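FAD-binding PCMH-type domain-containing protein (Gibberella zeae, PDB 6YJO) probably oxidises oligosaccharides with the help of a covalently bound FAD cofactor. Local coordinates at residues G177-T182 with A269-N274; A261-F265 with A300-L304; T348-T352 with R442-T446; I384-G389 with K415-W419. One frame throughout, in Å; residues are numbered along the deposited sequence.

Contact 1. Residues G177-T182 with A269-N274; sequences GFASRT and APKELN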
loop_
_atom_site.group_PDB
_atom_site.type_symbol
_atom_site.label_atom_id
_atom_site.label_comp_id
_atom_site.label_asym_id
_atom_site.label_seq_id
_atom_site.Cartn_x
_atom_site.Cartn_y
_atom_site.Cartn_z
ATOM N N GLY A 177 -5.244 -2.142 6.104
ATOM C CA GLY A 177 -5.045 -1.595 7.424
ATOM C C GLY A 177 -5.896 -2.320 8.441
ATOM O O GLY A 177 -6.451 -3.387 8.170
ATOM N N PHE A 178 -6.011 -1.711 9.620
ATOM C CA PHE A 178 -6.697 -2.325 10.750
ATOM C C PHE A 178 -8.215 -2.262 10.645
ATOM O O PHE A 178 -8.896 -2.663 11.590
ATOM C CB PHE A 178 -6.227 -1.664 12.052
ATOM C CG PHE A 178 -4.844 -2.081 12.475
ATOM C CD1 PHE A 178 -4.468 -3.415 12.439
ATOM C CD2 PHE A 178 -3.918 -1.142 12.898
ATOM C CE1 PHE A 178 -3.204 -3.804 12.818
ATOM C CE2 PHE A 178 -2.644 -1.526 13.283
ATOM C CZ PHE A 178 -2.287 -2.861 13.243
ATOM N N ALA A 179 -8.754 -1.779 9.528
ATOM C CA ALA A 179 -10.173 -1.891 9.215
ATOM C C ALA A 179 -10.441 -2.769 8.001
ATOM O O ALA A 179 -11.604 -2.929 7.617
ATOM C CB ALA A 179 -10.770 -0.501 8.971
ATOM N N SER A 180 -9.401 -3.340 7.388
ATOM C CA SER A 180 -9.586 -4.055 6.130
ATOM C C SER A 180 -10.345 -5.358 6.337
ATOM O O SER A 180 -11.275 -5.673 5.587
ATOM C CB SER A 180 -8.231 -4.325 5.477
ATOM O OG SER A 180 -7.735 -3.159 4.845
ATOM N N ARG A 181 -9.956 -6.134 7.351
ATOM C CA ARG A 181 -10.603 -7.423 7.575
ATOM C C ARG A 181 -12.101 -7.259 7.785
ATOM O O ARG A 181 -12.872 -8.191 7.525
ATOM C CB ARG A 181 -9.972 -8.123 8.777
ATOM C CG ARG A 181 -10.180 -9.622 8.781
ATOM C CD ARG A 181 -9.230 -10.318 9.735
ATOM N NE ARG A 181 -9.540 -11.739 9.822
ATOM C CZ ARG A 181 -10.554 -12.237 10.523
ATOM N NH1 ARG A 181 -11.353 -11.426 11.208
ATOM N NH2 ARG A 181 -10.772 -13.545 10.540
ATOM N N THR A 182 -12.527 -6.085 8.248
ATOM C CA THR A 182 -13.929 -5.802 8.518
ATOM C C THR A 182 -14.619 -5.065 7.382
ATOM O O THR A 182 -15.809 -5.298 7.143
ATOM C CB THR A 182 -14.053 -4.962 9.795
ATOM O OG1 THR A 182 -13.419 -5.646 10.883
ATOM C CG2 THR A 182 -15.517 -4.693 10.138
ATOM N N ALA A 269 -11.752 -16.326 13.515
ATOM C CA ALA A 269 -12.082 -15.165 14.326
ATOM C C ALA A 269 -13.195 -14.344 13.670
ATOM O O ALA A 269 -13.356 -14.371 12.448
ATOM C CB ALA A 269 -10.848 -14.293 14.540
ATOM N N PRO A 270 -13.987 -13.619 14.460
ATOM C CA PRO A 270 -15.029 -12.767 13.872
ATOM C C PRO A 270 -14.439 -11.714 12.947
ATOM O O PRO A 270 -13.254 -11.379 13.014
ATOM C CB PRO A 270 -15.694 -12.119 15.092
ATOM C CG PRO A 270 -15.412 -13.049 16.215
ATOM C CD PRO A 270 -14.048 -13.612 15.932
ATOM N N LYS A 271 -15.298 -11.181 12.070
ATOM C CA LYS A 271 -14.862 -10.146 11.141
ATOM C C LYS A 271 -14.652 -8.805 11.832
ATOM O O LYS A 271 -13.951 -7.948 11.287
ATOM C CB LYS A 271 -15.870 -10.001 9.998
ATOM C CG LYS A 271 -17.127 -9.227 10.350
ATOM C CD LYS A 271 -18.137 -9.291 9.216
ATOM C CE LYS A 271 -19.464 -8.680 9.621
ATOM N NZ LYS A 271 -20.085 -9.424 10.754
ATOM N N GLU A 272 -15.236 -8.605 13.016
ATOM C CA GLU A 272 -14.980 -7.396 13.793
ATOM C C GLU A 272 -13.539 -7.297 14.275
ATOM O O GLU A 272 -13.144 -6.238 14.774
ATOM C CB GLU A 272 -15.916 -7.330 15.007
ATOM C CG GLU A 272 -17.324 -6.821 14.703
ATOM C CD GLU A 272 -18.237 -7.897 14.146
ATOM O OE1 GLU A 272 -17.829 -9.077 14.139
ATOM O OE2 GLU A 272 -19.364 -7.563 13.718
ATOM N N LEU A 273 -12.750 -8.357 14.129
ATOM C CA LEU A 273 -11.411 -8.437 14.695
ATOM C C LEU A 273 -10.364 -8.241 13.602
ATOM O O LEU A 273 -10.435 -8.882 12.548
ATOM C CB LEU A 273 -11.215 -9.786 15.386
ATOM C CG LEU A 273 -9.855 -10.073 16.019
ATOM C CD1 LEU A 273 -9.593 -9.170 17.215
ATOM C CD2 LEU A 273 -9.789 -11.535 16.423
ATOM N N ASN A 274 -9.401 -7.358 13.860
ATOM C CA ASN A 274 -8.302 -7.071 12.944
ATOM C C ASN A 274 -6.991 -7.238 13.699
ATOM O O ASN A 274 -6.837 -6.693 14.795
ATOM C CB ASN A 274 -8.419 -5.654 12.375
ATOM C CG ASN A 274 -9.703 -5.447 11.590
ATOM O OD1 ASN A 274 -9.714 -5.554 10.366
ATOM N ND2 ASN A 274 -10.792 -5.147 12.296
#
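R181 sends its guanidinium group into a row of backbone carbonyls, NH1 donating to P270 O at 2.6 Å and to L273 O at 3.0 Å. P270 and L273 are the first and last residues of a type I beta turn, so a single nitrogen ties both ends of the turn to helix 180-183. The turn joins helix 252-268 to strand 273-280 of the large antiparallel sheet, and the contact thereby fastens that sheet to the FAD-binding part of this PCMH-type flavoprotein. The two bonds differ in geometry. P270 O lies in the guanidinium plane, but NH1 stands 40° out of the carbonyl plane, while L273 N reaches the same oxygen from the opposite face. L273 O is instead tilted 27° from the guanidinium plane. R181 NH2 adds a weak, nearly straight bond to A269 O (3.3 Å) and a hydrogen bond to A266 O, so the positive charge sits by the C-terminal end of helix 252-268, probably favourably. The R181 chain reaches this far because it runs extended from CG to NE.

Beside it, N274 ND2 donates to T182 OG1 at 3.0 Å, the two side chains crossing at about a right angle. Partners outside the segments hold F178: its O accepts from Y291 OH and its ring meets that of Y327. At the base of the arginine, N274 OD1 lies 3.0 Å from R181 CB.

Contact 2. Residues A261-F265 with A300-L304; sequences AMQKF and ALRPL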
loop_
_atom_site.group_PDB
_atom_site.type_symbol
_atom_site.label_atom_id
_atom_site.label_comp_id
_atom_site.label_asym_id
_atom_site.label_seq_id
_atom_site.Cartn_x
_atom_site.Cartn_y
_atom_site.Cartn_z
ATOM N N ALA A 261 -0.790 -21.430 15.648
ATOM C CA ALA A 261 -2.050 -21.139 16.324
ATOM C C ALA A 261 -2.723 -19.904 15.741
ATOM O O ALA A 261 -3.955 -19.812 15.744
ATOM C CB ALA A 261 -1.811 -20.959 17.821
ATOM N N MET A 262 -1.937 -18.956 15.225
ATOM C CA MET A 262 -2.512 -17.743 14.655
ATOM C C MET A 262 -3.149 -18.012 13.299
ATOM O O MET A 262 -4.170 -17.404 12.965
ATOM C CB MET A 262 -1.441 -16.664 14.520
ATOM C CG MET A 262 -1.340 -15.747 15.720
ATOM S SD MET A 262 -0.129 -14.432 15.467
ATOM C CE MET A 262 -0.853 -13.565 14.079
ATOM N N GLN A 263 -2.554 -18.901 12.499
ATOM C CA GLN A 263 -3.177 -19.293 11.239
ATOM C C GLN A 263 -4.584 -19.817 11.476
ATOM O O GLN A 263 -5.531 -19.415 10.794
ATOM C CB GLN A 263 -2.334 -20.355 10.531
ATOM C CG GLN A 263 -0.874 -19.981 10.327
ATOM C CD GLN A 263 -0.221 -20.795 9.230
ATOM O OE1 GLN A 263 0.212 -20.253 8.212
ATOM N NE2 GLN A 263 -0.131 -22.104 9.440
ATOM N N LYS A 264 -4.735 -20.727 12.442
ATOM C CA LYS A 264 -6.053 -21.263 12.765
ATOM C C LYS A 264 -7.000 -20.150 13.187
ATOM O O LYS A 264 -8.151 -20.098 12.740
ATOM C CB LYS A 264 -5.927 -22.311 13.875
ATOM C CG LYS A 264 -4.946 -23.439 13.566
ATOM C CD LYS A 264 -4.532 -24.192 14.830
ATOM C CE LYS A 264 -5.659 -25.054 15.374
ATOM N NZ LYS A 264 -5.142 -26.169 16.212
ATOM N N PHE A 265 -6.526 -19.242 14.042
ATOM C CA PHE A 265 -7.365 -18.146 14.512
ATOM C C PHE A 265 -7.724 -17.187 13.384
ATOM O O PHE A 265 -8.792 -16.564 13.419
ATOM C CB PHE A 265 -6.648 -17.402 15.638
ATOM C CG PHE A 265 -7.505 -16.399 16.341
ATOM C CD1 PHE A 265 -8.574 -16.811 17.120
ATOM C CD2 PHE A 265 -7.239 -15.044 16.235
ATOM C CE1 PHE A 265 -9.366 -15.891 17.774
ATOM C CE2 PHE A 265 -8.025 -14.121 16.889
ATOM C CZ PHE A 265 -9.091 -14.544 17.660
ATOM N N ALA A 300 -13.485 -12.973 21.827
ATOM C CA ALA A 300 -12.943 -13.293 20.511
ATOM C C ALA A 300 -11.515 -13.815 20.611
ATOM O O ALA A 300 -11.114 -14.703 19.848
ATOM C CB ALA A 300 -12.990 -12.059 19.609
ATOM N N LEU A 301 -10.730 -13.272 21.543
ATOM C CA LEU A 301 -9.331 -13.656 21.683
ATOM C C LEU A 301 -9.139 -14.921 22.506
ATOM O O LEU A 301 -8.065 -15.528 22.437
ATOM C CB LEU A 301 -8.541 -12.519 22.332
ATOM C CG LEU A 301 -8.196 -11.331 21.436
ATOM C CD1 LEU A 301 -7.494 -10.248 22.246
ATOM C CD2 LEU A 301 -7.331 -11.779 20.264
ATOM N N ARG A 302 -10.142 -15.327 23.280
ATOM C CA ARG A 302 -9.983 -16.462 24.190
ATOM C C ARG A 302 -9.382 -17.694 23.525
ATOM O O ARG A 302 -8.475 -18.304 24.115
ATOM C CB ARG A 302 -11.341 -16.789 24.826
ATOM C CG ARG A 302 -11.225 -17.628 26.095
ATOM C CD ARG A 302 -12.574 -17.853 26.788
ATOM N NE ARG A 302 -13.335 -16.618 26.971
ATOM C CZ ARG A 302 -12.986 -15.631 27.793
ATOM N NH1 ARG A 302 -11.872 -15.715 28.514
ATOM N NH2 ARG A 302 -13.749 -14.550 27.890
ATOM N N PRO A 303 -9.812 -18.116 22.331
ATOM C CA PRO A 303 -9.217 -19.335 21.755
ATOM C C PRO A 303 -7.753 -19.167 21.386
ATOM O O PRO A 303 -6.963 -20.100 21.579
ATOM C CB PRO A 303 -10.091 -19.609 20.520
ATOM C CG PRO A 303 -11.325 -18.766 20.698
ATOM C CD PRO A 303 -10.870 -17.566 21.467
ATOM N N LEU A 304 -7.363 -18.002 20.862
ATOM C CA LEU A 304 -5.962 -17.786 20.508
ATOM C C LEU A 304 -5.098 -17.629 21.753
ATOM O O LEU A 304 -4.027 -18.241 21.858
ATOM C CB LEU A 304 -5.832 -16.561 19.600
ATOM C CG LEU A 304 -4.413 -16.051 19.327
ATOM C CD1 LEU A 304 -3.536 -17.141 18.728
ATOM C CD2 LEU A 304 -4.464 -14.841 18.407
#
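Two helices pack here in a roughly antiparallel pair, with F265 of helix 252-268 as a knob in a hole formed by A300, L301, P303 and L304 of helix 294-308. Both helices lie on the same face of the large antiparallel sheet, where M262 and L304 both rest on M275 and A300 touches Y290. The axes of these short segments approach to 10.2 Å at an angle of 146°.

With its CG anti to the backbone N (chi1 -171°), F265 reaches straight across to the other helix. L304 CB lies over one face of the F265 ring, 3.8 Å from its centroid and 15° off the normal, a CH-pi contact. L304 CD2 follows the rim at 3.5 Å from F265 CD2, while its other methyl, L304 CD1, turns to M262 CG at 4.0 Å. L301 CD2 approaches F265 CE2, the two side chains crossing obliquely.

The far edge of the ring meets A300 O nearly in plane, 3.0 Å from F265 CE1. Helix 294-308 is kinked here: P303 has no N-H to give, and L304 N makes no bond to the preceding turn. The slightly positive ring hydrogens thus face a carbonyl lacking its usual helical donor, which suggests that this mainly apolar contact also has a weak electrostatic component.

Contact 3. Residues T348-T352 with R442-T446; sequences TSLMT and RDSVT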
loop_
_atom_site.group_PDB
_atom_site.type_symbol
_atom_site.label_atom_id
_atom_site.label_comp_id
_atom_site.label_asym_id
_atom_site.label_seq_id
_atom_site.Cartn_x
_atom_site.Cartn_y
_atom_site.Cartn_z
ATOM N N THR A 348 10.324 -5.822 1.869
ATOM C CA THR A 348 9.742 -6.802 0.963
ATOM C C THR A 348 8.527 -7.405 1.653
ATOM O O THR A 348 8.276 -7.156 2.835
ATOM C CB THR A 348 10.757 -7.879 0.566
ATOM O OG1 THR A 348 10.164 -8.776 -0.383
ATOM C CG2 THR A 348 11.231 -8.664 1.787
ATOM N N SER A 349 7.770 -8.204 0.904
ATOM C CA SER A 349 6.483 -8.698 1.369
ATOM C C SER A 349 6.286 -10.146 0.940
ATOM O O SER A 349 7.070 -10.712 0.173
ATOM C CB SER A 349 5.327 -7.844 0.828
ATOM O OG SER A 349 5.339 -7.829 -0.589
ATOM N N LEU A 350 5.214 -10.739 1.461
ATOM C CA LEU A 350 4.717 -12.026 0.996
ATOM C C LEU A 350 3.204 -12.033 1.148
ATOM O O LEU A 350 2.654 -11.392 2.048
ATOM C CB LEU A 350 5.324 -13.205 1.766
ATOM C CG LEU A 350 6.758 -13.606 1.423
ATOM C CD1 LEU A 350 7.218 -14.717 2.360
ATOM C CD2 LEU A 350 6.864 -14.054 -0.030
ATOM N N MET A 351 2.536 -12.753 0.251
ATOM C CA MET A 351 1.087 -12.950 0.279
ATOM C C MET A 351 0.849 -14.458 0.252
ATOM O O MET A 351 0.502 -15.034 -0.781
ATOM C CB MET A 351 0.404 -12.231 -0.903
ATOM C CG MET A 351 0.537 -10.716 -0.869
ATOM S SD MET A 351 -1.050 -9.864 -0.736
ATOM C CE MET A 351 -1.633 -10.479 0.841
ATOM N N THR A 352 1.038 -15.097 1.403
ATOM C CA THR A 352 1.029 -16.550 1.501
ATOM C C THR A 352 -0.359 -17.081 1.838
ATOM O O THR A 352 -1.234 -16.365 2.328
ATOM C CB THR A 352 2.009 -17.043 2.574
ATOM O OG1 THR A 352 1.562 -16.620 3.868
ATOM C CG2 THR A 352 3.402 -16.512 2.325
ATOM N N ARG A 442 12.508 -14.080 3.733
ATOM C CA ARG A 442 11.413 -14.339 2.803
ATOM C C ARG A 442 11.527 -15.727 2.180
ATOM O O ARG A 442 10.532 -16.456 2.086
ATOM C CB ARG A 442 11.386 -13.248 1.727
ATOM C CG ARG A 442 10.684 -13.630 0.432
ATOM C CD ARG A 442 10.395 -12.405 -0.436
ATOM N NE ARG A 442 10.991 -12.512 -1.768
ATOM C CZ ARG A 442 12.142 -11.951 -2.137
ATOM N NH1 ARG A 442 12.851 -11.222 -1.281
ATOM N NH2 ARG A 442 12.586 -12.117 -3.375
ATOM N N ASP A 443 12.731 -16.120 1.761
ATOM C CA ASP A 443 12.893 -17.423 1.121
ATOM C C ASP A 443 12.625 -18.564 2.095
ATOM O O ASP A 443 12.059 -19.593 1.710
ATOM C CB ASP A 443 14.296 -17.550 0.535
ATOM C CG ASP A 443 14.543 -16.573 -0.594
ATOM O OD1 ASP A 443 13.557 -16.137 -1.225
ATOM O OD2 ASP A 443 15.718 -16.240 -0.849
ATOM N N SER A 444 13.038 -18.409 3.356
ATOM C CA SER A 444 12.797 -19.446 4.357
ATOM C C SER A 444 11.324 -19.828 4.428
ATOM O O SER A 444 10.991 -20.947 4.832
ATOM C CB SER A 444 13.278 -18.968 5.728
ATOM O OG SER A 444 12.397 -17.998 6.266
ATOM N N VAL A 445 10.432 -18.913 4.044
ATOM C CA VAL A 445 9.000 -19.184 4.063
ATOM C C VAL A 445 8.574 -19.949 2.815
ATOM O O VAL A 445 7.793 -20.902 2.896
ATOM C CB VAL A 445 8.222 -17.862 4.202
ATOM C CG1 VAL A 445 6.750 -18.078 3.894
ATOM C CG2 VAL A 445 8.411 -17.267 5.590
ATOM N N THR A 446 9.088 -19.554 1.649
ATOM C CA THR A 446 8.527 -19.985 0.375
ATOM C C THR A 446 9.211 -21.210 -0.218
ATOM O O THR A 446 8.670 -21.802 -1.159
ATOM C CB THR A 446 8.606 -18.837 -0.635
ATOM O OG1 THR A 446 9.971 -18.419 -0.780
ATOM C CG2 THR A 446 7.763 -17.659 -0.167
#
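L350 spreads its two methyl groups over the side of helix 431-446, where they touch V445, T446 and R442. L350 CD1 meets V445 CG1 at 3.7 Å, the two side chains sliding past each other in opposite directions. L350 CD2 touches T446 CG2, also at 3.7 Å, and lies 3.9 Å from R442 CG. T446 can offer a methyl here because its CG2 is anti to the carbonyl carbon, while OG1 makes a weak bond back to D443 O within the helix.

R442 crosses L350 at about a right angle and continues toward T348, its CD lying 3.6 Å from T348 OG1. The polar ends of both residues are engaged by a third one: D462 OD2 accepts a hydrogen bond from T348 OG1 and forms a salt bridge with R442 NH1. T348 presents its hydroxyl on this side with OG1 anti to the backbone N (chi1 -177°).

Strand 346-352 is an outermost strand of the seven-stranded antiparallel sheet, and the helix lies against its face with the axes of the short segments 9.8 Å apart and only 14° from parallel. Alternation along the strand divides the residues: T348, L350 and T352 point to the helix, whereas S349 points away and bonds to the backbone N of Y457, an FAD-binding residue. At the far end T352 CG2 lies 4.0 Å from V445 CG1, and T352 OG1 is hydrogen-bonded to W419 NE1. V445 also packs on F363 of helix 357-371.

Contact 4. Residues I384-G389 with K415-W419; sequences IDLFGG and KLLLW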
loop_
_atom_site.group_PDB
_atom_site.type_symbol
_atom_site.label_atom_id
_atom_site.label_comp_id
_atom_site.label_asym_id
_atom_site.label_seq_id
_atom_site.Cartn_x
_atom_site.Cartn_y
_atom_site.Cartn_z
ATOM N N ILE A 384 3.094 -9.440 10.133
ATOM C CA ILE A 384 2.276 -10.486 9.530
ATOM C C ILE A 384 0.824 -10.151 9.843
ATOM O O ILE A 384 0.339 -10.419 10.948
ATOM C CB ILE A 384 2.641 -11.883 10.041
ATOM C CG1 ILE A 384 4.153 -12.007 10.222
ATOM C CG2 ILE A 384 2.139 -12.944 9.076
ATOM C CD1 ILE A 384 4.606 -13.404 10.591
ATOM N N ASP A 385 0.123 -9.565 8.877
ATOM C CA ASP A 385 -1.291 -9.268 9.044
ATOM C C ASP A 385 -2.125 -10.516 8.790
ATOM O O ASP A 385 -1.799 -11.332 7.925
ATOM C CB ASP A 385 -1.721 -8.162 8.082
ATOM C CG ASP A 385 -1.102 -6.821 8.416
ATOM O OD1 ASP A 385 -1.533 -6.195 9.407
ATOM O OD2 ASP A 385 -0.183 -6.393 7.686
ATOM N N LEU A 386 -3.202 -10.663 9.555
ATOM C CA LEU A 386 -4.231 -11.642 9.226
ATOM C C LEU A 386 -5.103 -11.031 8.134
ATOM O O LEU A 386 -5.865 -10.091 8.386
ATOM C CB LEU A 386 -5.031 -12.024 10.467
ATOM C CG LEU A 386 -4.191 -12.574 11.629
ATOM C CD1 LEU A 386 -5.079 -13.247 12.671
ATOM C CD2 LEU A 386 -3.108 -13.539 11.138
ATOM N N PHE A 387 -4.984 -11.565 6.919
ATOM C CA PHE A 387 -5.406 -10.891 5.697
ATOM C C PHE A 387 -6.709 -11.431 5.122
ATOM O O PHE A 387 -7.601 -10.649 4.782
ATOM C CB PHE A 387 -4.292 -11.022 4.653
ATOM C CG PHE A 387 -4.579 -10.325 3.358
ATOM C CD1 PHE A 387 -4.283 -8.983 3.199
ATOM C CD2 PHE A 387 -5.120 -11.018 2.290
ATOM C CE1 PHE A 387 -4.533 -8.342 2.001
ATOM C CE2 PHE A 387 -5.372 -10.382 1.093
ATOM C CZ PHE A 387 -5.077 -9.042 0.950
ATOM N N GLY A 388 -6.824 -12.750 4.975
ATOM C CA GLY A 388 -7.969 -13.336 4.304
ATOM C C GLY A 388 -8.740 -14.335 5.141
ATOM O O GLY A 388 -8.832 -14.196 6.364
ATOM N N GLY A 389 -9.302 -15.348 4.487
ATOM C CA GLY A 389 -10.104 -16.346 5.154
ATOM C C GLY A 389 -11.592 -16.089 5.005
ATOM O O GLY A 389 -12.020 -15.078 4.440
ATOM N N LYS A 415 -5.293 -15.464 -0.642
ATOM C CA LYS A 415 -4.214 -15.585 0.324
ATOM C C LYS A 415 -4.738 -15.341 1.737
ATOM O O LYS A 415 -5.768 -14.696 1.950
ATOM C CB LYS A 415 -3.089 -14.603 -0.001
ATOM C CG LYS A 415 -2.567 -14.694 -1.435
ATOM C CD LYS A 415 -2.098 -16.106 -1.786
ATOM C CE LYS A 415 -1.525 -16.169 -3.198
ATOM N NZ LYS A 415 -2.522 -15.772 -4.232
ATOM N N LEU A 416 -4.009 -15.871 2.715
ATOM C CA LEU A 416 -4.396 -15.744 4.111
ATOM C C LEU A 416 -3.557 -14.747 4.891
ATOM O O LEU A 416 -4.094 -14.065 5.766
ATOM C CB LEU A 416 -4.318 -17.106 4.810
ATOM C CG LEU A 416 -4.688 -17.140 6.293
ATOM C CD1 LEU A 416 -6.156 -16.789 6.490
ATOM C CD2 LEU A 416 -4.372 -18.501 6.888
ATOM N N LEU A 417 -2.265 -14.632 4.584
ATOM C CA LEU A 417 -1.326 -13.871 5.394
ATOM C C LEU A 417 -0.613 -12.829 4.546
ATOM O O LEU A 417 -0.181 -13.119 3.427
ATOM C CB LEU A 417 -0.301 -14.797 6.046
ATOM C CG LEU A 417 -0.872 -15.906 6.931
ATOM C CD1 LEU A 417 0.240 -16.834 7.407
ATOM C CD2 LEU A 417 -1.644 -15.317 8.113
ATOM N N LEU A 418 -0.484 -11.619 5.090
ATOM C CA LEU A 418 0.222 -10.517 4.440
ATOM C C LEU A 418 1.487 -10.236 5.239
ATOM O O LEU A 418 1.445 -9.561 6.271
ATOM C CB LEU A 418 -0.660 -9.275 4.340
ATOM C CG LEU A 418 0.068 -7.988 3.944
ATOM C CD1 LEU A 418 0.734 -8.149 2.580
ATOM C CD2 LEU A 418 -0.873 -6.788 3.953
ATOM N N TRP A 419 2.611 -10.755 4.753
ATOM C CA TRP A 419 3.894 -10.526 5.398
ATOM C C TRP A 419 4.520 -9.233 4.897
ATOM O O TRP A 419 4.420 -8.898 3.714
ATOM C CB TRP A 419 4.854 -11.682 5.122
ATOM C CG TRP A 419 4.350 -13.044 5.490
ATOM C CD1 TRP A 419 3.251 -13.682 4.988
ATOM C CD2 TRP A 419 4.953 -13.957 6.416
ATOM N NE1 TRP A 419 3.124 -14.925 5.558
ATOM C CE2 TRP A 419 4.156 -15.121 6.437
ATOM C CE3 TRP A 419 6.085 -13.901 7.235
ATOM C CZ2 TRP A 419 4.456 -16.216 7.244
ATOM C CZ3 TRP A 419 6.383 -14.991 8.033
ATOM C CH2 TRP A 419 5.571 -16.131 8.032
HETATM O O HOH W 1 -8.461 -15.831 1.561
#
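I384 lies over one face of the W419 indole, with CD1 3.8 Å from the centroid of the six-membered ring and 23° off its normal, a CH-pi contact. Its CG2 sits above the same face, and the two side chains run side by side in the same direction. Further along this side of the sheet, L386 CD2 touches L417 CD2 at 3.8 Å, and L386 goes on to pack on M262. On the other side, F387 CD1 meets L418 CB at 3.8 Å, and the edge of the phenyl ring faces K415 O. The F387 ring also meets Y176, an FAD-binding residue, and L418 touches Y457, another.

The backbones hold these side chains in place. D385 and L418 form an antiparallel hydrogen-bonded pair (D385 N to L418 O 2.9 Å, L418 N to D385 O 3.1 Å). Beyond it L416 O takes two donors from the same face of its plane, F387 N at 2.9 Å and G388 N at 3.1 Å. G388 CA makes a CA-H...O contact with K415 O. A water bridges G389 N and K415 O. The W419 indole meets F363 edge-to-face, and D385 OD1 is held by a hydrogen bond from Q276 NE2. L416 and L417 both face T352 of edge strand 346-352, a classic beta bulge at the start of strand 417-423.

Contacts 1, 3 and 4 all reach the seven-stranded antiparallel sheet, and contact 2 packs on one of its faces. Contact 4 is internal to the sheet and lies nearest the chain centre; its strand 417-423 is bonded to the edge strand used by contact 3. Contacts 1 and 2 use consecutive parts of the chain, strand 273-280 with its leading turn and helix 252-268, and L273 CD2 touches F265 CE2 between them. The chemistry follows position: main-chain bonds dominate contact 4, side-chain packing joins helix to helix in contact 2 and helix to strand in contact 3, and an arginine gripping carbonyls marks contact 1. Contacts 2, 3 and 4 are buried, whereas contact 1 is partly buried.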